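Local coordinates for transcriptional regulatory protein RcsB (Salmonella typhimurium, PDB 5O8Y) that probably acts as the DNA-binding response regulator of the Rcs phosphorelay, controlling transcription of many genes with or without its partner RcsA, at residues N2-I7 / I26-V31; A40-L45 / K72-H77; E104-K109 / E132-L137; K149-K154 / M190-V195; S156-L161 / K173-S178. All coordinates share one frame; numbering follows the deposited sequence.

Contact 1. Residues N2-I7 / I26-V31; sequences NNMNVI and IEWVNV
M4 to I7 and V29 to V31 run side by side as parallel strands, their short axes 4.7 Å apart at closest approach and inclined by 36°. They are the two strands of the first beta-alpha-beta unit of the receiver domain, joined through helix 13-24, and strand 29-35 forms an edge of the sheet within this chain. The ladder is stitched from M4 N to W28 O (3.0 Å), from N30 N to M4 O (3.0 Å) and from V6 N to N30 O (2.9 Å). Each carbonyl also receives a CA-H...O contact; the shortest runs from N5 CA to N30 O.

One face of the sheet carries M4, V6, V29 and V31. There V6 CG2 packs on V29 CG1 at 4.1 Å. M4 has CG anti to its backbone N (chi1 174°) and a bend at chi3, which brings SD to the edge of the W28 indole, near the ring plane and 4.4 Å from CZ3. One face of that indole is occupied by I26 CG2 and V29 CG2, both toward the rim, while Q124 of helix 112-124 touches both W28 and M4.

N5 and N30 lie on the other face, pointing the same way with their amide planes 63° apart. N5 ND2 is held by D49 O, and N5 OD1 accepts a weak bond from N30 ND2 at 3.4 Å.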
# COMPACT_ATOMS: atom_id res chain seq x y z
N ASN F 2 -8.13 7.22 41.78
CA ASN F 2 -6.98 6.47 42.31
C ASN F 2 -5.71 7.30 42.15
O ASN F 2 -5.70 8.28 41.41
CB ASN F 2 -6.81 5.14 41.55
CG ASN F 2 -8.07 4.29 41.55
OD1 ASN F 2 -8.57 3.90 40.50
ND2 ASN F 2 -8.59 4.01 42.74
N ASN F 3 -4.64 6.90 42.84
CA ASN F 3 -3.33 7.56 42.71
C ASN F 3 -2.72 7.28 41.33
O ASN F 3 -2.72 6.14 40.87
CB ASN F 3 -2.35 7.12 43.81
CG ASN F 3 -2.59 7.83 45.15
OD1 ASN F 3 -1.73 7.79 46.03
ND2 ASN F 3 -3.75 8.47 45.30
N MET F 4 -2.19 8.33 40.70
CA MET F 4 -1.64 8.27 39.34
C MET F 4 -0.26 8.93 39.34
O MET F 4 -0.13 10.09 39.72
CB MET F 4 -2.59 9.00 38.39
CG MET F 4 -2.10 9.17 36.95
SD MET F 4 -3.31 10.07 35.95
CE MET F 4 -4.40 8.74 35.44
N ASN F 5 0.75 8.18 38.92
CA ASN F 5 2.08 8.74 38.72
C ASN F 5 2.18 9.35 37.32
O ASN F 5 1.59 8.83 36.36
CB ASN F 5 3.17 7.69 38.95
CG ASN F 5 3.36 7.34 40.41
OD1 ASN F 5 2.66 7.85 41.30
ND2 ASN F 5 4.34 6.48 40.69
N VAL F 6 2.93 10.44 37.21
CA VAL F 6 2.99 11.28 36.02
C VAL F 6 4.43 11.73 35.78
O VAL F 6 5.18 11.99 36.72
CB VAL F 6 1.99 12.47 36.19
CG1 VAL F 6 2.43 13.73 35.48
CG2 VAL F 6 0.60 12.07 35.73
N ILE F 7 4.82 11.82 34.51
CA ILE F 7 6.08 12.43 34.10
C ILE F 7 5.73 13.69 33.32
O ILE F 7 4.78 13.68 32.53
CB ILE F 7 6.91 11.50 33.20
CG1 ILE F 7 7.18 10.17 33.90
CG2 ILE F 7 8.22 12.15 32.79
CD1 ILE F 7 7.43 9.02 32.94
N ILE F 26 -3.08 18.78 43.47
CA ILE F 26 -4.02 17.67 43.28
C ILE F 26 -3.47 16.43 43.99
O ILE F 26 -2.43 15.89 43.60
CB ILE F 26 -4.26 17.37 41.78
CG1 ILE F 26 -4.76 18.62 41.05
CG2 ILE F 26 -5.25 16.22 41.61
CD1 ILE F 26 -4.61 18.57 39.55
N GLU F 27 -4.19 16.00 45.03
CA GLU F 27 -3.73 14.94 45.95
C GLU F 27 -3.62 13.52 45.34
O GLU F 27 -2.85 12.70 45.82
CB GLU F 27 -4.58 14.92 47.23
CG GLU F 27 -6.08 14.62 47.04
CD GLU F 27 -6.95 15.05 48.22
OE1 GLU F 27 -6.59 16.01 48.95
OE2 GLU F 27 -8.01 14.42 48.43
N TRP F 28 -4.39 13.26 44.27
CA TRP F 28 -4.36 11.97 43.56
C TRP F 28 -3.39 11.92 42.35
O TRP F 28 -3.32 10.90 41.67
CB TRP F 28 -5.77 11.56 43.13
CG TRP F 28 -6.50 12.56 42.26
CD1 TRP F 28 -7.29 13.59 42.70
CD2 TRP F 28 -6.51 12.62 40.83
NE1 TRP F 28 -7.79 14.29 41.62
CE2 TRP F 28 -7.33 13.72 40.47
CE3 TRP F 28 -5.91 11.86 39.82
CZ2 TRP F 28 -7.56 14.07 39.13
CZ3 TRP F 28 -6.14 12.21 38.49
CH2 TRP F 28 -6.96 13.30 38.16
N VAL F 29 -2.65 13.01 42.09
CA VAL F 29 -1.61 13.03 41.05
C VAL F 29 -0.25 13.25 41.72
O VAL F 29 -0.10 14.14 42.55
CB VAL F 29 -1.87 14.14 40.01
CG1 VAL F 29 -0.74 14.21 38.99
CG2 VAL F 29 -3.20 13.92 39.31
N ASN F 30 0.73 12.44 41.33
CA ASN F 30 2.08 12.46 41.88
C ASN F 30 3.07 12.58 40.71
O ASN F 30 3.13 11.70 39.85
CB ASN F 30 2.32 11.17 42.68
CG ASN F 30 3.67 11.13 43.39
OD1 ASN F 30 4.10 12.11 44.00
ND2 ASN F 30 4.35 9.99 43.33
N VAL F 31 3.83 13.67 40.67
CA VAL F 31 4.85 13.89 39.65
C VAL F 31 6.12 13.17 40.07
O VAL F 31 6.66 13.48 41.13
CB VAL F 31 5.13 15.39 39.44
CG1 VAL F 31 6.24 15.60 38.40
CG2 VAL F 31 3.87 16.13 39.03

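Contact 2. Residues A40-L45 / K72-H77; sequences ALINNL and KYIKRH
The Y73 ring meets I42 obliquely, with CE1 4.2 Å from I42 CG2, while one of its faces is taken by the imidazole of H77, one turn further along the same helix. H77 CD2 sits over the centre of the phenol ring, and Y73 CZ over the centre of the imidazole; Y73 O lies at the imidazole edge, in its plane. Y73 OH is hydrogen-bonded to H77 O of a second subunit, so this aromatic pair also belongs to a subunit interface.

The rest of the contact is aliphatic. I42 CD1 presses against I74 CG1 at 3.4 Å, tighter than usual carbon packing, the two side chains crossing at a slant. With CG1 of I74 anti to the carbonyl carbon (chi1 -68°), CD1 reaches forward to L41 CD2 at 4.2 Å, a meeting at about a right angle. L45 CD1 touches I74 CG2 more loosely, at 4.4 Å.

The segments 40-44 and 72-77 run nearly parallel, their axes 4° apart, and helices 38-44 and 68-77 lie on the same side of the receiver sheet. L41 and L45 rest on I7 of strand 4-9, I74 and K75 on I83 of strand 82-87, and Y64 packs against both I42 and Y73.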
# COMPACT_ATOMS: atom_id res chain seq x y z
N ALA F 40 17.19 13.28 27.44
CA ALA F 40 17.09 12.86 28.84
C ALA F 40 15.73 12.22 29.16
O ALA F 40 15.67 11.30 29.96
CB ALA F 40 17.35 14.02 29.79
N LEU F 41 14.65 12.71 28.55
CA LEU F 41 13.33 12.11 28.73
C LEU F 41 13.33 10.65 28.27
O LEU F 41 12.97 9.76 29.03
CB LEU F 41 12.25 12.88 27.96
CG LEU F 41 10.85 12.23 27.93
CD1 LEU F 41 10.33 12.02 29.34
CD2 LEU F 41 9.88 13.06 27.10
N ILE F 42 13.75 10.43 27.03
CA ILE F 42 13.76 9.09 26.42
C ILE F 42 14.71 8.14 27.17
O ILE F 42 14.35 6.99 27.40
CB ILE F 42 14.16 9.13 24.93
CG1 ILE F 42 13.14 9.93 24.11
CG2 ILE F 42 14.35 7.72 24.36
CD1 ILE F 42 11.76 9.36 24.09
N ASN F 43 15.89 8.63 27.53
CA ASN F 43 16.87 7.81 28.25
C ASN F 43 16.42 7.43 29.64
O ASN F 43 16.86 6.40 30.15
CB ASN F 43 18.24 8.50 28.32
CG ASN F 43 18.94 8.53 26.98
OD1 ASN F 43 18.47 7.96 26.00
ND2 ASN F 43 20.07 9.22 26.92
N ASN F 44 15.54 8.23 30.25
CA ASN F 44 15.05 7.95 31.60
C ASN F 44 13.70 7.24 31.65
O ASN F 44 13.39 6.63 32.66
CB ASN F 44 15.01 9.23 32.43
CG ASN F 44 16.38 9.64 32.91
OD1 ASN F 44 16.87 9.12 33.91
ND2 ASN F 44 17.02 10.57 32.19
N LEU F 45 12.91 7.31 30.58
CA LEU F 45 11.61 6.60 30.54
C LEU F 45 11.62 5.13 30.99
O LEU F 45 10.70 4.72 31.70
CB LEU F 45 10.94 6.74 29.17
CG LEU F 45 10.07 8.00 29.01
CD1 LEU F 45 9.75 8.27 27.55
CD2 LEU F 45 8.78 7.86 29.80
N LYS F 72 5.65 10.56 17.86
CA LYS F 72 5.64 9.27 17.12
C LYS F 72 6.67 8.29 17.69
O LYS F 72 6.35 7.14 17.98
CB LYS F 72 5.97 9.47 15.64
CG LYS F 72 4.83 9.88 14.74
CD LYS F 72 5.19 9.62 13.28
CE LYS F 72 4.16 10.16 12.30
NZ LYS F 72 4.40 11.59 11.97
N TYR F 73 7.90 8.78 17.85
CA TYR F 73 8.99 7.96 18.39
C TYR F 73 8.67 7.44 19.78
O TYR F 73 8.90 6.27 20.07
CB TYR F 73 10.30 8.75 18.40
CG TYR F 73 11.50 7.93 18.79
CD1 TYR F 73 11.81 7.70 20.13
CD2 TYR F 73 12.33 7.37 17.82
CE1 TYR F 73 12.91 6.94 20.49
CE2 TYR F 73 13.44 6.62 18.17
CZ TYR F 73 13.73 6.40 19.51
OH TYR F 73 14.82 5.65 19.85
N ILE F 74 8.13 8.30 20.65
CA ILE F 74 7.78 7.87 22.00
C ILE F 74 6.68 6.81 21.98
O ILE F 74 6.74 5.86 22.75
CB ILE F 74 7.37 9.06 22.90
CG1 ILE F 74 8.59 9.95 23.18
CG2 ILE F 74 6.81 8.57 24.24
CD1 ILE F 74 8.27 11.34 23.68
N LYS F 75 5.69 6.97 21.11
CA LYS F 75 4.61 5.99 20.97
C LYS F 75 5.13 4.62 20.55
O LYS F 75 4.75 3.62 21.14
CB LYS F 75 3.55 6.45 19.94
CG LYS F 75 2.20 6.78 20.54
CD LYS F 75 1.06 6.03 19.86
CE LYS F 75 -0.03 5.69 20.86
NZ LYS F 75 -1.17 5.00 20.22
N ARG F 76 5.98 4.60 19.53
CA ARG F 76 6.53 3.36 19.00
C ARG F 76 7.38 2.62 20.02
O ARG F 76 7.22 1.42 20.19
CB ARG F 76 7.36 3.65 17.74
N HIS F 77 8.25 3.35 20.72
CA HIS F 77 9.24 2.75 21.62
C HIS F 77 8.76 2.53 23.06
O HIS F 77 9.42 1.83 23.83
CB HIS F 77 10.54 3.56 21.56
CG HIS F 77 11.17 3.58 20.20
ND1 HIS F 77 12.24 2.78 19.86
CD2 HIS F 77 10.83 4.25 19.07
CE1 HIS F 77 12.56 2.99 18.60
NE2 HIS F 77 11.72 3.87 18.09

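Contact 3. Residues E104-K109 / E132-L137; sequences EGIVLK and ESVSRL. With SO4 (sulfate ion), chain R.
K109 NZ is gripped by three anionic groups: salt bridges to D10 OD2 and D56 OD1, and O1 of a bound sulfate, whose modelled distance of 2.5 Å from NZ is so short that its exact value is doubtful. The lysine gets there with CG anti to the carbonyl carbon (chi1 -76°) and the chain fully extended beyond it. L57 N, M88 N, S58 OG and T87 OG1 also bind the sulfate. D56 is the predicted phosphorylation site, so the ion, probably from the crystallisation liquor, occupies a position consistent with that of a phosphoryl group.

One residue earlier, L108 turns to helix 132-139 and carries most of the contact. Its CG lies 3.9 Å from V134 CG2, the two side chains meeting at a slant, and its CD1 lies 3.9 Å from L137 CD1. The same methyl touches S133 OG at 3.3 Å, because the serine hydroxyl stands between the backbone N and the carbonyl carbon (chi1 63°), directed at the strand. I106, two residues back on the same face, adds a contact from CG2 to V134 CG2 at 4.3 Å.

Strand 105-108 is the last of the five parallel strands of the CheY-like receiver fold, and the 132-137 part of helix 132-139 passes across it at 99°, with the short axes 8.7 Å apart. This helix lies in the chain between receiver helix 112-124 and helix 153-164, the first of the LuxR-type helices. V107 points the opposite way and packs on A119 and D115 of helix 112-124, whereas I106 and L137 both rest on L95 of helix 92-99.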
# COMPACT_ATOMS: atom_id res chain seq x y z
N GLU F 104 -3.72 10.04 24.18
CA GLU F 104 -4.79 10.33 25.15
C GLU F 104 -5.51 11.64 24.85
O GLU F 104 -6.74 11.71 24.96
CB GLU F 104 -4.25 10.30 26.60
CG GLU F 104 -5.15 10.93 27.67
CD GLU F 104 -6.56 10.37 27.72
OE1 GLU F 104 -6.75 9.19 27.36
OE2 GLU F 104 -7.48 11.12 28.12
N GLY F 105 -4.76 12.68 24.49
CA GLY F 105 -5.35 13.95 24.11
C GLY F 105 -4.41 15.13 24.08
O GLY F 105 -3.24 15.01 24.45
N ILE F 106 -4.93 16.26 23.60
CA ILE F 106 -4.24 17.54 23.61
C ILE F 106 -4.88 18.44 24.67
O ILE F 106 -6.10 18.48 24.80
CB ILE F 106 -4.32 18.25 22.24
CG1 ILE F 106 -3.63 17.40 21.17
CG2 ILE F 106 -3.68 19.63 22.31
CD1 ILE F 106 -3.86 17.90 19.76
N VAL F 107 -4.03 19.15 25.42
CA VAL F 107 -4.46 20.27 26.27
C VAL F 107 -3.75 21.52 25.77
O VAL F 107 -2.53 21.53 25.62
CB VAL F 107 -4.09 20.04 27.75
CG1 VAL F 107 -4.50 21.25 28.61
CG2 VAL F 107 -4.74 18.77 28.28
N LEU F 108 -4.50 22.58 25.49
CA LEU F 108 -3.89 23.87 25.18
C LEU F 108 -3.52 24.54 26.49
O LEU F 108 -4.29 24.49 27.45
CB LEU F 108 -4.84 24.75 24.38
CG LEU F 108 -5.33 24.17 23.05
CD1 LEU F 108 -6.35 25.10 22.41
CD2 LEU F 108 -4.17 23.91 22.11
N LYS F 109 -2.34 25.15 26.53
CA LYS F 109 -1.79 25.72 27.77
C LYS F 109 -2.65 26.82 28.38
O LYS F 109 -2.72 26.93 29.61
CB LYS F 109 -0.36 26.21 27.54
CG LYS F 109 0.63 25.07 27.49
CD LYS F 109 2.03 25.51 27.10
CE LYS F 109 3.01 24.39 27.41
NZ LYS F 109 4.38 24.64 26.89
N GLU F 132 -13.16 21.66 24.37
CA GLU F 132 -13.95 22.45 23.42
C GLU F 132 -13.08 23.36 22.54
O GLU F 132 -13.32 23.45 21.33
CB GLU F 132 -14.99 23.29 24.17
N SER F 133 -12.08 24.01 23.13
CA SER F 133 -11.14 24.86 22.39
C SER F 133 -10.48 24.16 21.19
O SER F 133 -10.35 24.75 20.12
CB SER F 133 -10.05 25.39 23.32
OG SER F 133 -9.26 24.33 23.84
N VAL F 134 -10.08 22.90 21.38
CA VAL F 134 -9.44 22.12 20.32
C VAL F 134 -10.45 21.75 19.24
O VAL F 134 -10.16 21.87 18.06
CB VAL F 134 -8.74 20.85 20.88
CG1 VAL F 134 -8.25 19.94 19.76
CG2 VAL F 134 -7.58 21.24 21.79
N SER F 135 -11.63 21.29 19.66
CA SER F 135 -12.72 20.99 18.72
C SER F 135 -13.07 22.19 17.82
O SER F 135 -13.31 22.02 16.63
CB SER F 135 -13.96 20.52 19.48
N ARG F 136 -13.08 23.39 18.40
CA ARG F 136 -13.39 24.62 17.65
C ARG F 136 -12.29 25.06 16.68
O ARG F 136 -12.60 25.63 15.62
CB ARG F 136 -13.73 25.77 18.61
CG ARG F 136 -14.98 25.55 19.46
CD ARG F 136 -16.27 25.55 18.65
NE ARG F 136 -17.42 25.15 19.46
CZ ARG F 136 -18.67 25.05 19.01
NH1 ARG F 136 -19.64 24.67 19.84
NH2 ARG F 136 -18.98 25.33 17.74
N LEU F 137 -11.03 24.82 17.02
CA LEU F 137 -9.91 25.06 16.09
C LEU F 137 -9.95 24.09 14.90
O LEU F 137 -9.68 24.49 13.76
CB LEU F 137 -8.56 25.01 16.80
CG LEU F 137 -8.28 26.23 17.69
CD1 LEU F 137 -7.18 25.93 18.70
CD2 LEU F 137 -7.92 27.46 16.86
S SO4 R . 4.98 24.37 23.03
O1 SO4 R . 4.79 24.75 24.43
O2 SO4 R . 6.39 24.55 22.67
O3 SO4 R . 4.57 22.96 22.79
O4 SO4 R . 4.15 25.27 22.20

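Contact 4. Residues K149-K154 / M190-V195; sequences KRLSPK and MMKLGV
A lysine side chain reaches across the extended backbone of 149-151 in this surface contact, where the chain leading into helix 153-164 meets the C-terminal end of helix 179-193. K192 has CG anti to its carbonyl carbon (chi1 -69°) and stays straight beyond it, so its methylenes run past K149 and R150: CD is 3.7 Å from K149 O, and NZ donates to R150 O at 3.1 Å. The donor stands 29° out of the carbonyl plane. NZ is shared with a salt bridge to E155 OE1, its stronger polar partner.

L151 runs the other way alongside K192. Its CD1 reaches K192 CB at 3.9 Å and L193 CD2 at 4.0 Å, the two leucines meeting at about a right angle over L159 of helix 153-164.

Both pieces belong to the LuxR-type DNA-binding domain, whose predicted helix-turn-helix motif includes the earlier part of helix 179-193. S152 is the N-cap of helix 153-164: OG caps a backbone nitrogen of the first turn, and S152 N in turn donates to E155 OE1, as in a capping box. The other helix closes in a Schellman motif, with V195 N bonded to M190 O at 2.9 Å and a weaker bond from G194 N to M191 O; G194 takes the positive phi of 79°. Its backbone also hydrogen-bonds to a fourth subunit.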
# COMPACT_ATOMS: atom_id res chain seq x y z
N LYS F 149 -14.49 28.35 4.86
CA LYS F 149 -15.32 28.65 3.68
C LYS F 149 -15.07 27.63 2.57
O LYS F 149 -14.03 27.64 1.91
CB LYS F 149 -15.06 30.07 3.17
CG LYS F 149 -15.65 31.15 4.06
CD LYS F 149 -15.32 32.55 3.56
CE LYS F 149 -15.81 33.62 4.52
NZ LYS F 149 -15.40 34.98 4.09
N ARG F 150 -16.06 26.75 2.37
CA ARG F 150 -15.94 25.62 1.45
C ARG F 150 -15.95 26.08 -0.01
O ARG F 150 -16.53 27.11 -0.35
CB ARG F 150 -17.06 24.60 1.71
CG ARG F 150 -16.79 23.19 1.18
CD ARG F 150 -17.37 22.11 2.09
NE ARG F 150 -16.67 20.83 1.90
CZ ARG F 150 -16.63 19.82 2.78
NH1 ARG F 150 -17.25 19.89 3.96
NH2 ARG F 150 -15.94 18.71 2.48
N LEU F 151 -15.26 25.32 -0.87
CA LEU F 151 -15.36 25.52 -2.32
C LEU F 151 -16.79 25.24 -2.75
O LEU F 151 -17.42 24.30 -2.27
CB LEU F 151 -14.39 24.59 -3.08
CG LEU F 151 -13.02 25.17 -3.47
CD1 LEU F 151 -12.25 25.70 -2.28
CD2 LEU F 151 -12.20 24.12 -4.20
N SER F 152 -17.33 26.09 -3.62
CA SER F 152 -18.65 25.86 -4.19
C SER F 152 -18.54 24.74 -5.24
O SER F 152 -17.45 24.50 -5.75
CB SER F 152 -19.21 27.13 -4.83
OG SER F 152 -18.43 27.53 -5.94
N PRO F 153 -19.65 24.06 -5.55
CA PRO F 153 -19.64 23.03 -6.62
C PRO F 153 -19.07 23.51 -7.96
O PRO F 153 -18.36 22.75 -8.64
CB PRO F 153 -21.11 22.65 -6.76
CG PRO F 153 -21.73 22.99 -5.44
CD PRO F 153 -20.99 24.19 -4.94
N LYS F 154 -19.36 24.76 -8.35
CA LYS F 154 -18.78 25.36 -9.55
C LYS F 154 -17.27 25.54 -9.43
O LYS F 154 -16.54 25.27 -10.38
CB LYS F 154 -19.44 26.71 -9.88
CG LYS F 154 -20.85 26.61 -10.46
CD LYS F 154 -21.63 27.89 -10.18
CE LYS F 154 -23.04 27.89 -10.76
NZ LYS F 154 -23.17 28.78 -11.95
N MET F 190 -8.63 29.56 -5.64
CA MET F 190 -7.23 29.69 -5.21
C MET F 190 -7.08 30.45 -3.88
O MET F 190 -6.23 30.10 -3.05
CB MET F 190 -6.39 30.36 -6.30
CG MET F 190 -6.18 29.49 -7.54
SD MET F 190 -4.96 30.10 -8.71
CE MET F 190 -5.90 31.35 -9.59
N MET F 191 -7.90 31.47 -3.69
CA MET F 191 -7.88 32.30 -2.48
C MET F 191 -8.37 31.52 -1.26
O MET F 191 -7.77 31.60 -0.19
CB MET F 191 -8.74 33.56 -2.70
CG MET F 191 -8.49 34.69 -1.71
SD MET F 191 -9.40 36.19 -2.15
CE MET F 191 -8.53 36.71 -3.64
N LYS F 192 -9.45 30.75 -1.43
CA LYS F 192 -9.95 29.86 -0.38
C LYS F 192 -8.95 28.77 0.01
O LYS F 192 -8.83 28.44 1.19
CB LYS F 192 -11.27 29.21 -0.81
CG LYS F 192 -12.43 30.18 -0.89
CD LYS F 192 -13.70 29.47 -1.31
CE LYS F 192 -14.81 30.45 -1.67
NZ LYS F 192 -16.09 29.75 -1.91
N LEU F 193 -8.26 28.19 -0.97
CA LEU F 193 -7.18 27.22 -0.71
C LEU F 193 -5.90 27.89 -0.18
O LEU F 193 -5.07 27.22 0.42
CB LEU F 193 -6.86 26.41 -1.97
CG LEU F 193 -7.96 25.53 -2.55
CD1 LEU F 193 -7.42 24.79 -3.76
CD2 LEU F 193 -8.50 24.54 -1.53
N GLY F 194 -5.74 29.19 -0.45
CA GLY F 194 -4.59 29.95 0.02
C GLY F 194 -3.36 29.73 -0.83
O GLY F 194 -2.24 29.71 -0.31
N VAL F 195 -3.55 29.57 -2.14
CA VAL F 195 -2.44 29.37 -3.09
C VAL F 195 -2.35 30.56 -4.05
O VAL F 195 -3.35 31.22 -4.33
CB VAL F 195 -2.52 28.02 -3.85
CG1 VAL F 195 -2.26 26.87 -2.89
CG2 VAL F 195 -3.87 27.83 -4.55

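Contact 5. Residues S156-L161 / K173-S178; sequences SEVLRL and KKLNRS
In the LuxR-type DNA-binding domain, L175 at the end of helix 168-175, the first helix of the predicted helix-turn-helix motif, packs against L161, V158 and E157 of helix 153-164. L161 and L175 reach toward each other tip to tip, CD1 of the former lying 4.1 Å from CG of the latter. L175 has CG anti to its carbonyl carbon (chi1 -65°), which puts its branch point against helix 153-164, so that one methyl goes to each neighbour: CD1 meets V158 CG2 at 4.1 Å, nearly at a right angle, and CD2 meets E157 CG at 4.2 Å. K174 contributes its aliphatic part, CG resting 3.7 Å from L161 CD1, before the chain bends at chi2.

The E157 carboxylate faces away from this apolar patch to R160, which grips it side-on with two nitrogens in a salt bridge. R160 NE donates to E157 OE1 at 3.0 Å and R160 NH2 to E157 OE2 at 2.9 Å. Both bonds are almost straight and lie in the guanidinium plane, yet meet the oxygens from about 40° above the carboxylate plane. R160 NH2 is also bridged to D66 of a fourth subunit.

N176, with positive phi, is the first residue to leave the helix, and S178 caps helix 179-193, the recognition helix in LuxR-type domains. V158 rests on I182 and Q185 of that helix, L159 on its A189, while L161 and K174 share F166 in the loop before helix 168-175.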
# COMPACT_ATOMS: atom_id res chain seq x y z
N SER F 156 -15.18 23.76 -7.45
CA SER F 156 -14.60 22.40 -7.43
C SER F 156 -14.44 21.80 -8.82
O SER F 156 -13.45 21.14 -9.11
CB SER F 156 -15.47 21.43 -6.61
OG SER F 156 -15.41 21.70 -5.23
N GLU F 157 -15.46 22.02 -9.67
CA GLU F 157 -15.46 21.51 -11.04
C GLU F 157 -14.40 22.19 -11.89
O GLU F 157 -13.69 21.53 -12.66
CB GLU F 157 -16.85 21.64 -11.67
CG GLU F 157 -17.04 20.96 -13.02
CD GLU F 157 -16.88 19.43 -12.99
OE1 GLU F 157 -16.64 18.84 -11.91
OE2 GLU F 157 -16.98 18.81 -14.07
N VAL F 158 -14.26 23.51 -11.73
CA VAL F 158 -13.20 24.25 -12.41
C VAL F 158 -11.83 23.71 -12.00
O VAL F 158 -10.97 23.47 -12.85
CB VAL F 158 -13.28 25.77 -12.15
CG1 VAL F 158 -12.06 26.51 -12.69
CG2 VAL F 158 -14.55 26.36 -12.77
N LEU F 159 -11.62 23.52 -10.70
CA LEU F 159 -10.35 22.99 -10.21
C LEU F 159 -10.13 21.55 -10.65
O LEU F 159 -9.01 21.18 -11.01
CB LEU F 159 -10.25 23.07 -8.68
CG LEU F 159 -10.08 24.45 -8.03
CD1 LEU F 159 -9.56 24.27 -6.61
CD2 LEU F 159 -9.15 25.37 -8.79
N ARG F 160 -11.19 20.75 -10.65
CA ARG F 160 -11.09 19.36 -11.10
C ARG F 160 -10.57 19.29 -12.53
O ARG F 160 -9.59 18.59 -12.80
CB ARG F 160 -12.44 18.63 -10.98
CG ARG F 160 -12.33 17.12 -11.13
CD ARG F 160 -13.69 16.44 -11.20
NE ARG F 160 -14.44 16.83 -12.40
CZ ARG F 160 -14.18 16.41 -13.64
NH1 ARG F 160 -13.18 15.56 -13.91
NH2 ARG F 160 -14.93 16.84 -14.65
N LEU F 161 -11.20 20.05 -13.43
CA LEU F 161 -10.79 20.07 -14.83
C LEU F 161 -9.39 20.64 -15.01
O LEU F 161 -8.61 20.14 -15.84
CB LEU F 161 -11.79 20.86 -15.69
CG LEU F 161 -13.16 20.22 -15.89
CD1 LEU F 161 -14.09 21.20 -16.59
CD2 LEU F 161 -13.07 18.92 -16.69
N LYS F 173 -14.86 26.49 -22.68
CA LYS F 173 -15.53 25.76 -23.76
C LYS F 173 -16.26 24.51 -23.24
O LYS F 173 -17.41 24.25 -23.61
CB LYS F 173 -14.53 25.36 -24.84
N LYS F 174 -15.59 23.76 -22.38
CA LYS F 174 -16.16 22.56 -21.73
C LYS F 174 -17.45 22.87 -20.96
O LYS F 174 -18.45 22.19 -21.14
CB LYS F 174 -15.10 21.93 -20.79
CG LYS F 174 -15.55 20.76 -19.92
CD LYS F 174 -15.89 19.52 -20.72
CE LYS F 174 -16.40 18.43 -19.78
NZ LYS F 174 -16.90 17.23 -20.50
N LEU F 175 -17.40 23.89 -20.11
CA LEU F 175 -18.53 24.24 -19.24
C LEU F 175 -19.53 25.21 -19.89
O LEU F 175 -20.62 25.41 -19.36
CB LEU F 175 -18.02 24.82 -17.91
CG LEU F 175 -17.22 23.86 -17.03
CD1 LEU F 175 -16.80 24.54 -15.73
CD2 LEU F 175 -18.01 22.59 -16.72
N ASN F 176 -19.16 25.78 -21.04
CA ASN F 176 -20.03 26.68 -21.80
C ASN F 176 -20.32 27.97 -21.02
O ASN F 176 -21.47 28.37 -20.82
CB ASN F 176 -21.32 25.96 -22.25
CG ASN F 176 -21.84 26.46 -23.58
OD1 ASN F 176 -22.91 27.07 -23.66
ND2 ASN F 176 -21.08 26.19 -24.64
N ARG F 177 -19.23 28.58 -20.56
CA ARG F 177 -19.25 29.87 -19.88
C ARG F 177 -18.11 30.70 -20.46
O ARG F 177 -17.32 30.19 -21.25
CB ARG F 177 -19.09 29.69 -18.35
CG ARG F 177 -20.39 29.53 -17.55
CD ARG F 177 -21.42 30.66 -17.73
NE ARG F 177 -20.84 32.00 -17.95
CZ ARG F 177 -21.49 33.06 -18.42
NH1 ARG F 177 -22.79 33.01 -18.72
NH2 ARG F 177 -20.84 34.21 -18.59
N SER F 178 -18.06 31.97 -20.08
CA SER F 178 -17.02 32.88 -20.55
C SER F 178 -15.69 32.63 -19.83
O SER F 178 -15.66 32.10 -18.72
CB SER F 178 -17.45 34.34 -20.35
OG SER F 178 -17.97 34.54 -19.04

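How the contacts relate
Contacts 1 to 3 involve the receiver domain, while contacts 4 and 5 belong to the DNA-binding domain, 40 to 60 Å from contacts 1 and 2 between centres. Contact 1 is a surface strand pairing held by backbone bonds; contact 2 is buried and apolar, and touches it through I7. Contact 3 is also buried, at the other edge of the sheet, with the sulfate beside the predicted phosphorylation site close by. Contacts 4 and 5 share helix 153-164 and touch through L159. Contact 4 is more exposed and relies on a lysine, contact 5 on leucines; both touch a fourth subunit.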